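Transcription regulator, Crp family (Thermus thermophilus, PDB 4EV0) activates transcription from specific promoters in a cAMP-dependent manner, binding DNA as a homodimer through winged helix-turn-helix domains. Local coordinates at the interface of chains A and B. Sequence-based numbering; all coordinates share one arbitrary frame. Chains: chain A/B, Transcription regulator, Crp family.

Contact 1: the interface of chains A and B. Residues chain A 77, 123, 126-127; chain B 120, 123-124, 127.
B:Leu127 packs among A:Met77, A:Leu123, A:Arg126 and A:Leu127, and hides 90 Å² there, far more than any other residue of the patch. Its CB carries the branch toward chain A. At the fork, CG lies 4.0 Å from CD1 of A:Leu127. One methyl, CD1, abuts the A:Met77 methyl CE at 3.6 Å and also touches the backbone oxygen of A:Leu123. The other methyl, CD2, packs against CD1 of A:Leu127 at 3.8 Å and stands over one face of the A:Arg126 guanidinium, 3.7 Å above its plane and displaced toward the rim. With CG set opposite the carbonyl carbon (chi1 -81°), the fork is divided between the methionine and the arginine. A:Met77 bends at chi2 (-73°), which turns SD and CE toward the leucine, and the two side chains meet nearly at right angles.

The equivalent A:Leu127 runs antiparallel past its counterpart, side chain against side chain, and sends CD2 to CD2 of B:Leu123 at 3.8 Å. One turn back, the two Leu123 residues meet through their CB atoms, 3.9 Å apart. CD1 of A:Leu123 rests against the B:Ala120 carbonyl oxygen at 3.5 Å and reaches the B:Ala124 methyl, whose small size probably allows the helices to come close.

These apolar contacts form part of the coiled coil of long central helices that joins the subunits, helix 113-155 in chain A and 114-135 in chain B. A:Met77, from short helix 76-81, and A:Arg126 also line the cAMP pocket of chain A, so B:Leu127 packs against two residues that line the effector site.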
loop_
_atom_site.group_PDB
_atom_site.type_symbol
_atom_site.label_atom_id
_atom_site.label_comp_id
_atom_site.label_asym_id
_atom_site.label_seq_id
_atom_site.Cartn_x
_atom_site.Cartn_y
_atom_site.Cartn_z
ATOM N N MET A 77 -9.254 -10.568 4.175
ATOM C CA MET A 77 -7.814 -10.821 4.262
ATOM C C MET A 77 -7.422 -11.971 5.186
ATOM O O MET A 77 -6.808 -12.944 4.739
ATOM C CB MET A 77 -7.055 -9.578 4.730
ATOM C CG MET A 77 -7.277 -8.339 3.901
ATOM S SD MET A 77 -6.483 -8.349 2.288
ATOM C CE MET A 77 -7.454 -7.028 1.575
ATOM N N LEU A 123 -10.826 -8.438 -4.648
ATOM C CA LEU A 123 -9.475 -8.096 -4.251
ATOM C C LEU A 123 -8.732 -7.442 -5.409
ATOM O O LEU A 123 -7.933 -6.525 -5.206
ATOM C CB LEU A 123 -8.746 -9.340 -3.759
ATOM C CG LEU A 123 -9.256 -9.851 -2.414
ATOM C CD1 LEU A 123 -8.160 -10.616 -1.717
ATOM C CD2 LEU A 123 -9.683 -8.689 -1.542
ATOM N N ARG A 126 -9.580 -3.883 -5.468
ATOM C CA ARG A 126 -8.907 -3.142 -4.408
ATOM C C ARG A 126 -7.433 -2.891 -4.747
ATOM O O ARG A 126 -6.894 -1.828 -4.457
ATOM C CB ARG A 126 -9.082 -3.830 -3.043
ATOM C CG ARG A 126 -10.193 -3.203 -2.190
ATOM C CD ARG A 126 -10.508 -3.945 -0.860
ATOM N NE ARG A 126 -9.380 -4.282 0.026
ATOM C CZ ARG A 126 -8.319 -3.513 0.302
ATOM N NH1 ARG A 126 -8.162 -2.305 -0.238
ATOM N NH2 ARG A 126 -7.385 -3.963 1.135
ATOM N N LEU A 127 -6.800 -3.863 -5.391
ATOM C CA LEU A 127 -5.421 -3.712 -5.822
ATOM C C LEU A 127 -5.284 -2.644 -6.902
ATOM O O LEU A 127 -4.279 -1.939 -6.954
ATOM C CB LEU A 127 -4.850 -5.038 -6.305
ATOM C CG LEU A 127 -3.329 -4.987 -6.355
ATOM C CD1 LEU A 127 -2.750 -4.449 -5.051
ATOM C CD2 LEU A 127 -2.752 -6.365 -6.672
ATOM N N ALA B 120 -7.107 -15.475 -5.190
ATOM C CA ALA B 120 -7.531 -14.596 -4.110
ATOM C C ALA B 120 -6.401 -14.366 -3.095
ATOM O O ALA B 120 -6.103 -13.219 -2.748
ATOM C CB ALA B 120 -8.812 -15.149 -3.413
ATOM N N LEU B 123 -3.467 -12.215 -4.466
ATOM C CA LEU B 123 -3.879 -10.821 -4.432
ATOM C C LEU B 123 -3.881 -10.283 -2.988
ATOM O O LEU B 123 -3.551 -9.116 -2.737
ATOM C CB LEU B 123 -5.267 -10.663 -5.060
ATOM C CG LEU B 123 -5.267 -10.836 -6.584
ATOM C CD1 LEU B 123 -6.698 -10.820 -7.123
ATOM C CD2 LEU B 123 -4.412 -9.772 -7.275
ATOM N N ALA B 124 -4.252 -11.135 -2.042
ATOM C CA ALA B 124 -4.224 -10.723 -0.650
ATOM C C ALA B 124 -2.783 -10.477 -0.221
ATOM O O ALA B 124 -2.511 -9.492 0.436
ATOM C CB ALA B 124 -4.913 -11.754 0.248
ATOM N N LEU B 127 -1.705 -7.132 -1.603
ATOM C CA LEU B 127 -2.309 -5.995 -0.909
ATOM C C LEU B 127 -1.626 -5.732 0.433
ATOM O O LEU B 127 -1.600 -4.602 0.915
ATOM C CB LEU B 127 -3.823 -6.199 -0.730
ATOM C CG LEU B 127 -4.758 -5.891 -1.908
ATOM C CD1 LEU B 127 -6.046 -6.676 -1.748
ATOM C CD2 LEU B 127 -5.072 -4.407 -2.013
#

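Contact 2: the interface of chains A and B. Residues chain A 117, 120-121, 124; chain B 80, 119-120, 123.
The A:Ala120 carbonyl oxygen is flanked by two methyl groups of chain B: CD1 of B:Leu123 at 3.3 Å and, somewhat farther off, CD1 of B:Leu80. Both contacts are van der Waals in kind. The B:Leu123 methyl continues along the helix to A:Ala124, 4.0 Å from its CA, and so bridges one helical turn of chain A.

B:Leu80, on short helix 76-81, supplies much of the buried surface, 62 Å². Its CG stands opposite the carbonyl carbon (chi1 -73°), and the fork spreads over about one turn of helix 113-155 of the partner. CD1 turns to A:Ala120, 3.9 Å from that residue's CB, CB faces the backbone of A:Ala121, and CD2 turns to A:His117. The imidazole lies alongside the leucine, the two side chains pointing in opposite directions. CD2 approaches the ND1-CE1 side of the ring, raised from the ring plane, at 3.4 Å from ND1. Were A:His117 an alanine, the CD2 methyl of B:Leu80 would probably lose its ring partner and be freer to turn.

This part of the dimer interface braces the long helix of one subunit against the cyclic nucleotide-binding domain of the other. The short helix that carries B:Leu80 begins with residues that bind cAMP, so a link between effector binding and helix position is plausible, though the structure alone does not show it. Between the long helices, the A:Ala120 methyl CB sits against the backbone of B:Ala120, 3.8 Å from its N.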
loop_
_atom_site.group_PDB
_atom_site.type_symbol
_atom_site.label_atom_id
_atom_site.label_comp_id
_atom_site.label_asym_id
_atom_site.label_seq_id
_atom_site.Cartn_x
_atom_site.Cartn_y
_atom_site.Cartn_z
ATOM N N HIS A 117 -14.087 -17.152 -7.026
ATOM C CA HIS A 117 -13.851 -16.226 -8.136
ATOM C C HIS A 117 -14.285 -14.808 -7.810
ATOM O O HIS A 117 -13.570 -13.860 -8.104
ATOM C CB HIS A 117 -14.602 -16.655 -9.398
ATOM C CG HIS A 117 -14.636 -15.593 -10.460
ATOM N ND1 HIS A 117 -13.551 -15.300 -11.257
ATOM C CD2 HIS A 117 -15.620 -14.742 -10.840
ATOM C CE1 HIS A 117 -13.864 -14.319 -12.086
ATOM N NE2 HIS A 117 -15.115 -13.965 -11.856
ATOM N N ALA A 120 -11.767 -13.227 -5.461
ATOM C CA ALA A 120 -10.563 -12.802 -6.152
ATOM C C ALA A 120 -10.827 -11.527 -6.969
ATOM O O ALA A 120 -9.985 -10.614 -7.020
ATOM C CB ALA A 120 -10.019 -13.924 -7.035
ATOM N N ALA A 121 -12.014 -11.458 -7.577
ATOM C CA ALA A 121 -12.376 -10.321 -8.422
ATOM C C ALA A 121 -12.434 -9.043 -7.603
ATOM O O ALA A 121 -12.048 -7.976 -8.078
ATOM C CB ALA A 121 -13.706 -10.561 -9.115
ATOM N N ALA A 124 -9.038 -7.906 -6.621
ATOM C CA ALA A 124 -8.479 -7.338 -7.850
ATOM C C ALA A 124 -8.857 -5.869 -8.009
ATOM O O ALA A 124 -8.038 -5.058 -8.424
ATOM C CB ALA A 124 -8.937 -8.137 -9.065
ATOM N N LEU B 80 -9.913 -11.348 -14.284
ATOM C CA LEU B 80 -10.966 -11.458 -13.291
ATOM C C LEU B 80 -12.093 -10.458 -13.490
ATOM O O LEU B 80 -13.259 -10.843 -13.462
ATOM C CB LEU B 80 -10.370 -11.322 -11.892
ATOM C CG LEU B 80 -9.566 -12.530 -11.414
ATOM C CD1 LEU B 80 -8.692 -12.141 -10.227
ATOM C CD2 LEU B 80 -10.514 -13.697 -11.059
ATOM N N LEU B 119 -5.749 -17.629 -6.360
ATOM C CA LEU B 119 -5.628 -16.288 -6.934
ATOM C C LEU B 119 -5.991 -15.246 -5.876
ATOM O O LEU B 119 -5.274 -14.257 -5.692
ATOM C CB LEU B 119 -6.528 -16.097 -8.157
ATOM C CG LEU B 119 -6.123 -16.704 -9.510
ATOM C CD1 LEU B 119 -7.307 -16.673 -10.474
ATOM C CD2 LEU B 119 -4.948 -15.973 -10.110
ATOM N N ALA B 120 -7.107 -15.475 -5.190
ATOM C CA ALA B 120 -7.531 -14.596 -4.110
ATOM C C ALA B 120 -6.401 -14.366 -3.095
ATOM O O ALA B 120 -6.103 -13.219 -2.748
ATOM C CB ALA B 120 -8.812 -15.149 -3.413
ATOM N N LEU B 123 -3.467 -12.215 -4.466
ATOM C CA LEU B 123 -3.879 -10.821 -4.432
ATOM C C LEU B 123 -3.881 -10.283 -2.988
ATOM O O LEU B 123 -3.551 -9.116 -2.737
ATOM C CB LEU B 123 -5.267 -10.663 -5.060
ATOM C CG LEU B 123 -5.267 -10.836 -6.584
ATOM C CD1 LEU B 123 -6.698 -10.820 -7.123
ATOM C CD2 LEU B 123 -4.412 -9.772 -7.275
#

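Contact 1 and contact 2 are neighbouring stretches of one dimer interface, with the centres of their C-alpha atoms about 7 Å apart. They share B:Ala120 and B:Leu123, which face chain A in both, and both lie along the paired long helices. Each adds a short helix 76-81, from chain A in contact 1 and from chain B in contact 2, so either subunit's cAMP-binding domain leans on the partner's long helix. The interface is not an exact two-fold. Such continuity could carry the effect of bound cAMP across the homodimer toward the DNA-binding domains.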